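Local coordinates for protein putative sulfatase yidJ (Bacteroides fragilis, PDB 2QZU) that probably hydrolyses sulfate esters as a probably calcium-binding member of the sulfatase family, although its natural substrate is not established, at residues 52-57 against 285-290; 76-81 against 92-97; 87-92 against 400-405; 241-246 against 279-284. One frame throughout, in Å; residues are numbered along the deposited sequence.

Contact 1: 52-57 against 285-290; sequences KTPHLD and GVDENV
Asp287, in the middle of long helix 267-299, puts its carboxylate against the N-terminal turn of helix 54-61, where His55 and Leu56 offer backbone N-H groups. This joins two helices of the alpha/beta sulfatase fold. From CA the side chain points toward residues 52-57; CB lies 4.1 Å from Thr53 CA. CG is anti to the backbone N (chi1 -178°) and comes to 3.3 Å from that same Thr53 CA, the two side chains crossing at about a right angle. The oxygens then separate. OD2 takes the His55 N-H on its syn lone pair at 2.9 Å, in a fairly straight bond (163° at the hydrogen). OD1 receives the N-H of Leu56 at 2.8 Å, also on the syn side but 17° out of the carboxylate plane. Two N-H groups of the first turn thus grip one buried carboxylate, and the partial positive charge of the helix N-terminus would be expected to favour its ionised form. Thr53, at the N-cap position, makes no capping bond itself; its OG1 bonds to Gly44 N and to Asp57 OD1. Beyond the carboxylate, Leu56 CD2 packs on Val290 CG1, and both side chains also touch Phe310 of strand 306-311. The carbonyl oxygen of Glu288 sits over one face of the His55 ring. At the ring's edge, Asp287 OD2 lies 3.2 Å from His55 CD2.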
loop_
_atom_site.group_PDB
_atom_site.type_symbol
_atom_site.label_atom_id
_atom_site.label_comp_id
_atom_site.label_asym_id
_atom_site.label_seq_id
_atom_site.Cartn_x
_atom_site.Cartn_y
_atom_site.Cartn_z
ATOM N N LYS A 52 -11.912 -15.056 15.468
ATOM C CA LYS A 52 -11.824 -15.096 16.921
ATOM C C LYS A 52 -12.043 -13.737 17.566
ATOM O O LYS A 52 -11.267 -12.806 17.345
ATOM C CB LYS A 52 -10.465 -15.657 17.342
ATOM C CG LYS A 52 -10.214 -17.073 16.840
ATOM C CD LYS A 52 -8.848 -17.580 17.259
ATOM C CE LYS A 52 -8.621 -19.001 16.768
ATOM N NZ LYS A 52 -9.632 -19.944 17.323
ATOM N N THR A 53 -13.107 -13.637 18.360
ATOM C CA THR A 53 -13.461 -12.409 19.069
ATOM C C THR A 53 -13.905 -12.791 20.481
ATOM O O THR A 53 -15.055 -12.585 20.863
ATOM C CB THR A 53 -14.624 -11.664 18.365
ATOM O OG1 THR A 53 -15.780 -12.511 18.301
ATOM C CG2 THR A 53 -14.223 -11.263 16.955
ATOM N N PRO A 54 -12.987 -13.349 21.280
ATOM C CA PRO A 54 -13.356 -13.744 22.642
ATOM C C PRO A 54 -13.903 -12.638 23.549
ATOM O O PRO A 54 -14.791 -12.888 24.365
ATOM C CB PRO A 54 -12.067 -14.368 23.180
ATOM C CG PRO A 54 -10.989 -13.611 22.448
ATOM C CD PRO A 54 -11.548 -13.561 21.038
ATOM N N HIS A 55 -13.388 -11.422 23.413
ATOM C CA HIS A 55 -13.850 -10.332 24.268
ATOM C C HIS A 55 -15.235 -9.822 23.881
ATOM O O HIS A 55 -16.048 -9.498 24.749
ATOM C CB HIS A 55 -12.808 -9.213 24.265
ATOM C CG HIS A 55 -11.483 -9.645 24.809
ATOM N ND1 HIS A 55 -11.285 -9.931 26.141
ATOM C CD2 HIS A 55 -10.307 -9.907 24.190
ATOM C CE1 HIS A 55 -10.047 -10.354 26.321
ATOM N NE2 HIS A 55 -9.432 -10.349 25.151
ATOM N N LEU A 56 -15.516 -9.765 22.584
ATOM C CA LEU A 56 -16.831 -9.333 22.139
ATOM C C LEU A 56 -17.844 -10.433 22.447
ATOM O O LEU A 56 -19.006 -10.145 22.732
ATOM C CB LEU A 56 -16.821 -9.024 20.638
ATOM C CG LEU A 56 -16.056 -7.754 20.259
ATOM C CD1 LEU A 56 -16.053 -7.592 18.748
ATOM C CD2 LEU A 56 -16.709 -6.548 20.922
ATOM N N ASP A 57 -17.409 -11.691 22.390
ATOM C CA ASP A 57 -18.308 -12.802 22.705
ATOM C C ASP A 57 -18.712 -12.687 24.175
ATOM O O ASP A 57 -19.870 -12.901 24.531
ATOM C CB ASP A 57 -17.624 -14.162 22.493
ATOM C CG ASP A 57 -17.388 -14.486 21.031
ATOM O OD1 ASP A 57 -17.870 -13.736 20.156
ATOM O OD2 ASP A 57 -16.722 -15.509 20.759
ATOM N N GLY A 285 -7.472 -8.250 16.709
ATOM C CA GLY A 285 -6.686 -7.243 17.400
ATOM C C GLY A 285 -7.604 -6.200 18.016
ATOM O O GLY A 285 -7.405 -5.764 19.150
ATOM N N VAL A 286 -8.616 -5.790 17.261
ATOM C CA VAL A 286 -9.572 -4.811 17.764
ATOM C C VAL A 286 -10.259 -5.417 18.989
ATOM O O VAL A 286 -10.416 -4.757 20.016
ATOM C CB VAL A 286 -10.625 -4.454 16.681
ATOM C CG1 VAL A 286 -11.851 -3.813 17.317
ATOM C CG2 VAL A 286 -10.011 -3.484 15.672
ATOM N N ASP A 287 -10.639 -6.686 18.873
ATOM C CA ASP A 287 -11.308 -7.408 19.950
ATOM C C ASP A 287 -10.508 -7.365 21.250
ATOM O O ASP A 287 -11.053 -7.089 22.320
ATOM C CB ASP A 287 -11.527 -8.867 19.534
ATOM C CG ASP A 287 -12.273 -9.672 20.584
ATOM O OD1 ASP A 287 -13.510 -9.527 20.683
ATOM O OD2 ASP A 287 -11.616 -10.448 21.311
ATOM N N GLU A 288 -9.209 -7.629 21.157
ATOM C CA GLU A 288 -8.358 -7.626 22.339
ATOM C C GLU A 288 -8.332 -6.261 23.015
ATOM O O GLU A 288 -8.344 -6.165 24.243
ATOM C CB GLU A 288 -6.935 -8.062 21.972
ATOM C CG GLU A 288 -5.970 -8.042 23.149
ATOM C CD GLU A 288 -4.699 -8.823 22.877
ATOM O OE1 GLU A 288 -4.772 -10.065 22.787
ATOM O OE2 GLU A 288 -3.629 -8.195 22.750
ATOM N N ASN A 289 -8.307 -5.199 22.219
ATOM C CA ASN A 289 -8.283 -3.867 22.796
ATOM C C ASN A 289 -9.638 -3.466 23.371
ATOM O O ASN A 289 -9.706 -2.684 24.317
ATOM C CB ASN A 289 -7.756 -2.871 21.762
ATOM C CG ASN A 289 -6.255 -2.984 21.596
ATOM O OD1 ASN A 289 -5.502 -2.682 22.524
ATOM N ND2 ASN A 289 -5.810 -3.453 20.432
ATOM N N VAL A 290 -10.716 -4.012 22.815
ATOM C CA VAL A 290 -12.042 -3.741 23.356
ATOM C C VAL A 290 -12.051 -4.414 24.731
ATOM O O VAL A 290 -12.595 -3.882 25.699
ATOM C CB VAL A 290 -13.161 -4.353 22.481
ATOM C CG1 VAL A 290 -14.487 -4.331 23.236
ATOM C CG2 VAL A 290 -13.292 -3.561 21.180
#

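Contact 2: 76-81 against 92-97; sequences SSPARG and SKVTGN
The sulfatase signature Ser-x-Pro-x-Arg, running from Ser76 to Arg80 at the start of helix 76-85, packs through Ser77, Pro78 and Gly81 on the loop that follows helix 89-92. Ser76 is the residue predicted to become 3-oxoalanine, but it is an unmodified serine here. The loop is shaped by its own turns: Ser92 OG accepts from Val94 N in an ST turn, and Val94 is the centre of an inverse gamma turn. Val94 supplies the loop's branched apolar side chain. Its CG1, anti to the backbone N (chi1 -170°), touches Ser77 O at 3.3 Å and Ser77 CB at 3.6 Å, while its other branch, CG2, lies 4.1 Å from Gly81 CA. Pro78 presents CA to the carbonyl of Val94 in a CH...O contact of 3.4 Å between CA and O, with 133° at the hydrogen. Farther along, Gly96 O is met by carbons, Ser77 CB and Pro78 CD each 3.5 Å away. The polar tips of the signature are bonded to one another and to residues outside the contact. Arg80 NE donates to Ser76 OG at 3.1 Å, with the oxygen 16° out of the guanidinium plane, and the same OG bonds to His134 ND1; Arg80 NH2 forms a salt bridge with Asp36. Ser77 OG bonds to His134 O and Cys98 N. Arg80 NE and His134 ND1 together would fix the position of Ser76 OG, whereas around Val94 and Gly96 the loop offers carbon contacts and a CH...O interaction, and the buried Gly96 O goes without a hydrogen-bond partner in the model.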
loop_
_atom_site.group_PDB
_atom_site.type_symbol
_atom_site.label_atom_id
_atom_site.label_comp_id
_atom_site.label_asym_id
_atom_site.label_seq_id
_atom_site.Cartn_x
_atom_site.Cartn_y
_atom_site.Cartn_z
ATOM N N SER A 76 -18.512 5.892 5.412
ATOM C CA SER A 76 -18.006 6.544 6.621
ATOM C C SER A 76 -18.659 7.847 7.102
ATOM O O SER A 76 -19.416 7.843 8.074
ATOM C CB SER A 76 -16.492 6.744 6.512
ATOM O OG SER A 76 -15.975 7.300 7.715
ATOM N N SER A 77 -18.369 8.964 6.446
ATOM C CA SER A 77 -18.934 10.233 6.889
ATOM C C SER A 77 -20.457 10.255 6.965
ATOM O O SER A 77 -21.021 10.682 7.977
ATOM C CB SER A 77 -18.434 11.375 6.005
ATOM O OG SER A 77 -17.021 11.412 6.018
ATOM N N PRO A 78 -21.144 9.799 5.903
ATOM C CA PRO A 78 -22.609 9.801 5.932
ATOM C C PRO A 78 -23.166 9.040 7.130
ATOM O O PRO A 78 -24.077 9.520 7.812
ATOM C CB PRO A 78 -22.981 9.147 4.600
ATOM C CG PRO A 78 -21.867 9.595 3.694
ATOM C CD PRO A 78 -20.643 9.393 4.576
ATOM N N ALA A 79 -22.616 7.855 7.393
ATOM C CA ALA A 79 -23.090 7.054 8.515
ATOM C C ALA A 79 -22.844 7.776 9.840
ATOM O O ALA A 79 -23.729 7.840 10.687
ATOM C CB ALA A 79 -22.406 5.684 8.522
ATOM N N ARG A 80 -21.642 8.318 10.016
ATOM C CA ARG A 80 -21.303 9.032 11.244
ATOM C C ARG A 80 -22.157 10.286 11.393
ATOM O O ARG A 80 -22.536 10.663 12.503
ATOM C CB ARG A 80 -19.810 9.389 11.243
ATOM C CG ARG A 80 -18.915 8.148 11.235
ATOM C CD ARG A 80 -17.494 8.447 10.784
ATOM N NE ARG A 80 -16.690 7.229 10.734
ATOM C CZ ARG A 80 -16.194 6.609 11.802
ATOM N NH1 ARG A 80 -16.410 7.090 13.020
ATOM N NH2 ARG A 80 -15.490 5.499 11.651
ATOM N N GLY A 81 -22.471 10.915 10.263
ATOM C CA GLY A 81 -23.293 12.114 10.276
ATOM C C GLY A 81 -24.705 11.810 10.747
ATOM O O GLY A 81 -25.331 12.617 11.440
ATOM N N SER A 92 -28.957 15.641 7.554
ATOM C CA SER A 92 -27.667 15.703 8.240
ATOM C C SER A 92 -26.667 16.504 7.415
ATOM O O SER A 92 -25.675 17.005 7.945
ATOM C CB SER A 92 -27.109 14.295 8.453
ATOM O OG SER A 92 -26.535 13.803 7.251
ATOM N N LYS A 93 -26.941 16.602 6.115
ATOM C CA LYS A 93 -26.098 17.316 5.160
ATOM C C LYS A 93 -24.837 16.553 4.750
ATOM O O LYS A 93 -24.131 16.969 3.835
ATOM C CB LYS A 93 -25.721 18.699 5.705
ATOM C CG LYS A 93 -26.905 19.642 5.804
ATOM C CD LYS A 93 -26.507 20.987 6.384
ATOM C CE LYS A 93 -27.712 21.909 6.487
ATOM N NZ LYS A 93 -28.780 21.310 7.329
ATOM N N VAL A 94 -24.559 15.438 5.421
ATOM C CA VAL A 94 -23.379 14.637 5.101
ATOM C C VAL A 94 -23.802 13.567 4.095
ATOM O O VAL A 94 -24.081 12.416 4.442
ATOM C CB VAL A 94 -22.789 13.983 6.368
ATOM C CG1 VAL A 94 -21.429 13.371 6.046
ATOM C CG2 VAL A 94 -22.650 15.031 7.467
ATOM N N THR A 95 -23.829 13.975 2.830
ATOM C CA THR A 95 -24.271 13.126 1.729
ATOM C C THR A 95 -23.206 12.254 1.078
ATOM O O THR A 95 -23.523 11.401 0.246
ATOM C CB THR A 95 -24.910 13.993 0.649
ATOM O OG1 THR A 95 -23.976 15.003 0.251
ATOM C CG2 THR A 95 -26.169 14.666 1.181
ATOM N N GLY A 96 -21.951 12.478 1.447
ATOM C CA GLY A 96 -20.854 11.697 0.907
ATOM C C GLY A 96 -19.714 11.783 1.902
ATOM O O GLY A 96 -19.885 12.369 2.969
ATOM N N ASN A 97 -18.566 11.195 1.582
ATOM C CA ASN A 97 -17.417 11.261 2.484
ATOM C C ASN A 97 -16.903 12.687 2.531
ATOM O O ASN A 97 -17.002 13.428 1.550
ATOM C CB ASN A 97 -16.270 10.370 1.993
ATOM C CG ASN A 97 -16.434 8.919 2.396
ATOM O OD1 ASN A 97 -16.138 8.015 1.615
ATOM N ND2 ASN A 97 -16.896 8.690 3.617
#

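Contact 3: 87-92 against 400-405; sequences MYPIGS and PYYFVK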
loop_
_atom_site.group_PDB
_atom_site.type_symbol
_atom_site.label_atom_id
_atom_site.label_comp_id
_atom_site.label_asym_id
_atom_site.label_seq_id
_atom_site.Cartn_x
_atom_site.Cartn_y
_atom_site.Cartn_z
HETATM N N MSE A 87 -30.468 12.317 12.022
HETATM C CA MSE A 87 -31.211 12.675 10.816
HETATM C C MSE A 87 -30.724 11.851 9.636
HETATM O O MSE A 87 -29.575 11.414 9.607
HETATM C CB MSE A 87 -31.029 14.161 10.492
HETATM C CG MSE A 87 -31.485 15.104 11.600
HETATM SE SE MSE A 87 -31.267 16.976 11.117
HETATM C CE MSE A 87 -29.691 17.398 12.152
ATOM N N TYR A 88 -31.595 11.632 8.659
ATOM C CA TYR A 88 -31.185 10.879 7.488
ATOM C C TYR A 88 -30.253 11.806 6.680
ATOM O O TYR A 88 -30.203 13.006 6.943
ATOM C CB TYR A 88 -32.443 10.372 6.771
ATOM C CG TYR A 88 -33.114 9.301 7.627
ATOM C CD1 TYR A 88 -32.517 8.046 7.794
ATOM C CD2 TYR A 88 -34.273 9.574 8.359
ATOM C CE1 TYR A 88 -33.048 7.098 8.671
ATOM C CE2 TYR A 88 -34.813 8.632 9.242
ATOM C CZ TYR A 88 -34.192 7.397 9.394
ATOM O OH TYR A 88 -34.702 6.469 10.281
ATOM N N PRO A 89 -29.496 11.271 5.702
ATOM C CA PRO A 89 -28.558 12.089 4.917
ATOM C C PRO A 89 -28.903 13.491 4.413
ATOM O O PRO A 89 -28.092 14.407 4.566
ATOM C CB PRO A 89 -28.117 11.142 3.794
ATOM C CG PRO A 89 -29.246 10.190 3.666
ATOM C CD PRO A 89 -29.672 9.944 5.085
ATOM N N ILE A 90 -30.072 13.682 3.818
ATOM C CA ILE A 90 -30.418 15.010 3.324
ATOM C C ILE A 90 -30.413 16.028 4.462
ATOM O O ILE A 90 -29.862 17.125 4.327
ATOM C CB ILE A 90 -31.797 15.011 2.633
ATOM C CG1 ILE A 90 -31.812 13.963 1.516
ATOM C CG2 ILE A 90 -32.091 16.396 2.062
ATOM C CD1 ILE A 90 -30.695 14.133 0.495
ATOM N N GLY A 91 -31.008 15.644 5.588
ATOM C CA GLY A 91 -31.067 16.525 6.742
ATOM C C GLY A 91 -29.750 16.706 7.471
ATOM O O GLY A 91 -29.448 17.797 7.951
ATOM N N SER A 92 -28.957 15.641 7.554
ATOM C CA SER A 92 -27.667 15.703 8.240
ATOM C C SER A 92 -26.667 16.504 7.415
ATOM O O SER A 92 -25.675 17.005 7.945
ATOM C CB SER A 92 -27.109 14.295 8.453
ATOM O OG SER A 92 -26.535 13.803 7.251
ATOM N N PRO A 400 -34.429 2.155 5.913
ATOM C CA PRO A 400 -34.133 2.686 4.581
ATOM C C PRO A 400 -32.709 2.389 4.108
ATOM O O PRO A 400 -31.865 1.934 4.882
ATOM C CB PRO A 400 -34.356 4.181 4.763
ATOM C CG PRO A 400 -33.848 4.403 6.164
ATOM C CD PRO A 400 -34.453 3.239 6.918
ATOM N N TYR A 401 -32.469 2.629 2.821
ATOM C CA TYR A 401 -31.147 2.472 2.218
ATOM C C TYR A 401 -30.886 3.751 1.434
ATOM O O TYR A 401 -31.794 4.281 0.791
ATOM C CB TYR A 401 -31.077 1.289 1.251
ATOM C CG TYR A 401 -29.820 1.338 0.404
ATOM C CD1 TYR A 401 -28.563 1.140 0.976
ATOM C CD2 TYR A 401 -29.880 1.671 -0.947
ATOM C CE1 TYR A 401 -27.396 1.280 0.225
ATOM C CE2 TYR A 401 -28.718 1.816 -1.708
ATOM C CZ TYR A 401 -27.483 1.620 -1.115
ATOM O OH TYR A 401 -26.328 1.775 -1.856
ATOM N N TYR A 402 -29.650 4.236 1.461
ATOM C CA TYR A 402 -29.312 5.470 0.760
ATOM C C TYR A 402 -27.998 5.495 -0.002
ATOM O O TYR A 402 -27.020 4.854 0.373
ATOM C CB TYR A 402 -29.201 6.641 1.750
ATOM C CG TYR A 402 -30.462 7.042 2.449
ATOM C CD1 TYR A 402 -31.338 7.965 1.873
ATOM C CD2 TYR A 402 -30.791 6.498 3.689
ATOM C CE1 TYR A 402 -32.509 8.333 2.518
ATOM C CE2 TYR A 402 -31.961 6.859 4.341
ATOM C CZ TYR A 402 -32.815 7.775 3.747
ATOM O OH TYR A 402 -33.989 8.116 4.370
ATOM N N PHE A 403 -28.018 6.273 -1.077
ATOM C CA PHE A 403 -26.846 6.611 -1.861
ATOM C C PHE A 403 -27.253 7.940 -2.467
ATOM O O PHE A 403 -28.217 8.012 -3.229
ATOM C CB PHE A 403 -26.487 5.673 -3.008
ATOM C CG PHE A 403 -25.354 6.217 -3.835
ATOM C CD1 PHE A 403 -24.085 6.354 -3.271
ATOM C CD2 PHE A 403 -25.581 6.741 -5.105
ATOM C CE1 PHE A 403 -23.063 7.016 -3.953
ATOM C CE2 PHE A 403 -24.567 7.405 -5.793
ATOM C CZ PHE A 403 -23.304 7.545 -5.215
ATOM N N VAL A 404 -26.538 8.992 -2.092
ATOM C CA VAL A 404 -26.828 10.329 -2.592
ATOM C C VAL A 404 -25.611 10.861 -3.335
ATOM O O VAL A 404 -24.504 10.862 -2.796
ATOM C CB VAL A 404 -27.152 11.305 -1.428
ATOM C CG1 VAL A 404 -27.486 12.692 -1.985
ATOM C CG2 VAL A 404 -28.305 10.770 -0.603
ATOM N N LYS A 405 -25.806 11.297 -4.576
ATOM C CA LYS A 405 -24.694 11.853 -5.340
ATOM C C LYS A 405 -24.523 13.245 -4.741
ATOM O O LYS A 405 -25.413 14.086 -4.860
ATOM C CB LYS A 405 -25.040 11.929 -6.828
ATOM C CG LYS A 405 -23.853 12.291 -7.709
ATOM C CD LYS A 405 -24.172 12.135 -9.187
ATOM C CE LYS A 405 -22.974 12.520 -10.048
ATOM N NZ LYS A 405 -23.242 12.288 -11.493
#
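The Tyr402 ring carries Pro89 on one face and meets Tyr88 obliquely, where helix 89-92 packs on strand 399-404, an outer strand of the four-stranded antiparallel sheet in the C-terminal part of the chain. Pro89 CG makes a CH-pi contact, 3.7 Å from the ring centroid of Tyr402 and 20° off the normal. It sits off-centre, with Tyr402 CD1 its closest ring atom at 3.5 Å. The planes of the two tyrosine rings are 28° apart, but their centroids stand 5.8 Å from each other and little of one ring lies over the other. Instead, Tyr402 OH reaches the root of the Tyr88 ring, 3.6 Å from CG, and Tyr88 CE1 rests on Pro400 CG at 3.8 Å. Trp468 closes the cluster: its NE1 is hydrogen-bonded to Tyr402 OH, and its ring packs edge-to-face with Tyr88. On the strand, the CB atoms of alternate residues Pro400, Tyr402 and Val404 point toward residues 87-92, as expected for one face of a sheet; apart from the Tyr402 hydroxyl, the side chains that meet here do so through apolar and aromatic atoms. At the far end, chi2 of Ile90 (-55°) places CD1 4.3 Å from Val404 CG2.

Contact 4: 241-246 against 279-284; sequences RYKEIY and YYACIT
Tyr246 and Thr284 are brought together by matching first torsions: Tyr246 CG (chi1 -61°) and Thr284 OG1 (chi1 -66°) each lie anti to their own carbonyl carbon. The pairing ties residues 241-246, on helix 240-244, to long helix 267-299. Tyr246 OH donates to Thr284 OG1 at 2.6 Å, and that oxygen lies in the plane of the tyrosine ring, at its edge. Both faces of the ring are covered: Ile245 CG2 lies over one, off-centre and nearer the edge atoms, and Tyr280 CB lies over the centre of the opposite one. The latter is a CH-pi contact, with CB 3.6 Å from the Tyr246 centroid and 14° off the normal. The Tyr280 ring meets Tyr246 obliquely, CD2 beside Tyr246 CE1, and its hydroxyl bonds to Glu49. Thr284 CG2, the other branch, meets Ile245 CD1 tip to tip at 3.8 Å. The backbones come closest at the small residue Ala281, whose CA is 4.9 Å from Tyr242 CA. There Tyr242 CB sits 3.4 Å from Ala281 O. Lys52 completes the polar network, its N bonded to Tyr246 OH and its O to Thr284 OG1. A relay thus runs from the Lys52 N-H through two buried hydroxyls to the Lys52 carbonyl; each hydroxyl both accepts and donates, an arrangement in which the bonds would be expected to reinforce one another.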
loop_
_atom_site.group_PDB
_atom_site.type_symbol
_atom_site.label_atom_id
_atom_site.label_comp_id
_atom_site.label_asym_id
_atom_site.label_seq_id
_atom_site.Cartn_x
_atom_site.Cartn_y
_atom_site.Cartn_z
ATOM N N ARG A 241 1.425 -10.667 15.704
ATOM C CA ARG A 241 0.824 -11.664 16.584
ATOM C C ARG A 241 -0.628 -11.968 16.219
ATOM O O ARG A 241 -1.102 -13.086 16.418
ATOM C CB ARG A 241 0.943 -11.240 18.055
ATOM C CG ARG A 241 0.334 -9.894 18.419
ATOM C CD ARG A 241 0.573 -9.607 19.899
ATOM N NE ARG A 241 -0.073 -8.384 20.370
ATOM C CZ ARG A 241 0.352 -7.152 20.102
ATOM N NH1 ARG A 241 1.432 -6.965 19.357
ATOM N NH2 ARG A 241 -0.298 -6.105 20.592
ATOM N N TYR A 242 -1.338 -10.984 15.677
ATOM C CA TYR A 242 -2.721 -11.218 15.280
ATOM C C TYR A 242 -2.778 -11.964 13.947
ATOM O O TYR A 242 -3.701 -12.742 13.701
ATOM C CB TYR A 242 -3.475 -9.888 15.208
ATOM C CG TYR A 242 -3.496 -9.183 16.542
ATOM C CD1 TYR A 242 -4.093 -9.781 17.656
ATOM C CD2 TYR A 242 -2.885 -7.947 16.709
ATOM C CE1 TYR A 242 -4.074 -9.164 18.898
ATOM C CE2 TYR A 242 -2.862 -7.319 17.947
ATOM C CZ TYR A 242 -3.460 -7.936 19.036
ATOM O OH TYR A 242 -3.444 -7.315 20.258
ATOM N N LYS A 243 -1.784 -11.741 13.093
ATOM C CA LYS A 243 -1.735 -12.425 11.806
ATOM C C LYS A 243 -1.417 -13.906 12.015
ATOM O O LYS A 243 -1.956 -14.770 11.321
ATOM C CB LYS A 243 -0.672 -11.795 10.893
ATOM C CG LYS A 243 -0.969 -10.369 10.447
ATOM C CD LYS A 243 0.090 -9.881 9.454
ATOM C CE LYS A 243 -0.167 -8.458 8.989
ATOM N NZ LYS A 243 0.854 -8.013 7.992
ATOM N N GLU A 244 -0.544 -14.190 12.981
ATOM C CA GLU A 244 -0.140 -15.563 13.292
ATOM C C GLU A 244 -1.332 -16.459 13.607
ATOM O O GLU A 244 -1.306 -17.657 13.338
ATOM C CB GLU A 244 0.813 -15.584 14.493
ATOM C CG GLU A 244 2.238 -15.996 14.167
ATOM C CD GLU A 244 3.171 -14.810 14.009
ATOM O OE1 GLU A 244 3.369 -14.076 15.001
ATOM O OE2 GLU A 244 3.707 -14.614 12.897
ATOM N N ILE A 245 -2.369 -15.872 14.191
ATOM C CA ILE A 245 -3.564 -16.619 14.558
ATOM C C ILE A 245 -4.275 -17.228 13.351
ATOM O O ILE A 245 -4.928 -18.264 13.472
ATOM C CB ILE A 245 -4.548 -15.706 15.333
ATOM C CG1 ILE A 245 -3.910 -15.277 16.659
ATOM C CG2 ILE A 245 -5.867 -16.434 15.588
ATOM C CD1 ILE A 245 -4.703 -14.229 17.410
ATOM N N TYR A 246 -4.134 -16.597 12.190
ATOM C CA TYR A 246 -4.793 -17.076 10.977
ATOM C C TYR A 246 -3.846 -17.637 9.915
ATOM O O TYR A 246 -4.237 -17.806 8.758
ATOM C CB TYR A 246 -5.628 -15.939 10.384
ATOM C CG TYR A 246 -6.706 -15.467 11.333
ATOM C CD1 TYR A 246 -7.895 -16.182 11.474
ATOM C CD2 TYR A 246 -6.511 -14.344 12.139
ATOM C CE1 TYR A 246 -8.864 -15.795 12.395
ATOM C CE2 TYR A 246 -7.475 -13.946 13.070
ATOM C CZ TYR A 246 -8.647 -14.680 13.189
ATOM O OH TYR A 246 -9.596 -14.313 14.109
ATOM N N TYR A 279 -7.962 -9.317 7.402
ATOM C CA TYR A 279 -9.186 -8.673 7.875
ATOM C C TYR A 279 -9.522 -9.289 9.237
ATOM O O TYR A 279 -9.816 -8.577 10.204
ATOM C CB TYR A 279 -10.342 -8.914 6.899
ATOM C CG TYR A 279 -11.626 -8.197 7.269
ATOM C CD1 TYR A 279 -11.699 -6.801 7.273
ATOM C CD2 TYR A 279 -12.772 -8.915 7.607
ATOM C CE1 TYR A 279 -12.890 -6.138 7.602
ATOM C CE2 TYR A 279 -13.964 -8.266 7.939
ATOM C CZ TYR A 279 -14.015 -6.879 7.932
ATOM O OH TYR A 279 -15.197 -6.245 8.247
ATOM N N TYR A 280 -9.461 -10.617 9.320
ATOM C CA TYR A 280 -9.746 -11.286 10.587
ATOM C C TYR A 280 -8.697 -10.921 11.639
ATOM O O TYR A 280 -9.028 -10.772 12.814
ATOM C CB TYR A 280 -9.798 -12.812 10.414
ATOM C CG TYR A 280 -11.024 -13.349 9.694
ATOM C CD1 TYR A 280 -12.188 -12.587 9.565
ATOM C CD2 TYR A 280 -11.029 -14.649 9.177
ATOM C CE1 TYR A 280 -13.326 -13.110 8.939
ATOM C CE2 TYR A 280 -12.154 -15.178 8.556
ATOM C CZ TYR A 280 -13.296 -14.405 8.441
ATOM O OH TYR A 280 -14.405 -14.936 7.833
ATOM N N ALA A 281 -7.440 -10.774 11.219
ATOM C CA ALA A 281 -6.365 -10.416 12.145
ATOM C C ALA A 281 -6.679 -9.066 12.786
ATOM O O ALA A 281 -6.533 -8.897 13.999
ATOM C CB ALA A 281 -5.012 -10.349 11.409
ATOM N N CYS A 282 -7.123 -8.117 11.966
ATOM C CA CYS A 282 -7.475 -6.788 12.455
ATOM C C CYS A 282 -8.602 -6.877 13.465
ATOM O O CYS A 282 -8.556 -6.238 14.513
ATOM C CB CYS A 282 -7.909 -5.881 11.300
ATOM S SG CYS A 282 -6.556 -5.241 10.271
ATOM N N ILE A 283 -9.619 -7.669 13.138
ATOM C CA ILE A 283 -10.759 -7.836 14.021
ATOM C C ILE A 283 -10.348 -8.430 15.361
ATOM O O ILE A 283 -10.769 -7.950 16.411
ATOM C CB ILE A 283 -11.839 -8.707 13.358
ATOM C CG1 ILE A 283 -12.532 -7.892 12.264
ATOM C CG2 ILE A 283 -12.834 -9.198 14.400
ATOM C CD1 ILE A 283 -13.614 -8.641 11.498
ATOM N N THR A 284 -9.519 -9.467 15.330
ATOM C CA THR A 284 -9.073 -10.080 16.569
ATOM C C THR A 284 -8.260 -9.080 17.390
ATOM O O THR A 284 -8.366 -9.044 18.615
ATOM C CB THR A 284 -8.255 -11.352 16.279
ATOM O OG1 THR A 284 -9.122 -12.333 15.697
ATOM C CG2 THR A 284 -7.663 -11.920 17.565
#

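The four contacts form two clusters on opposite sides of the chain's centre. Contacts 1 and 4 share helix 267-299, with centres about 11 Å apart, and are joined by the hydrogen bond of Glu288 OE2 to Tyr242 OH (2.6 Å) and by packing of Thr53 CG2 on Ile283 CG2 (3.6 Å). Contacts 2 and 3 share Ser92, their centres about 8 Å apart; Thr95 CB touches Val404 CG1 at 3.9 Å, which carries the packing from loop 92-97 to the C-terminal sheet. Contact 2 holds the predicted 3-oxoalanine position, Ser76. The centres of contacts 1 and 4 lie about 27 and 29 Å from its centre; with nearest atoms about 11 and 12 Å away, neither touches it.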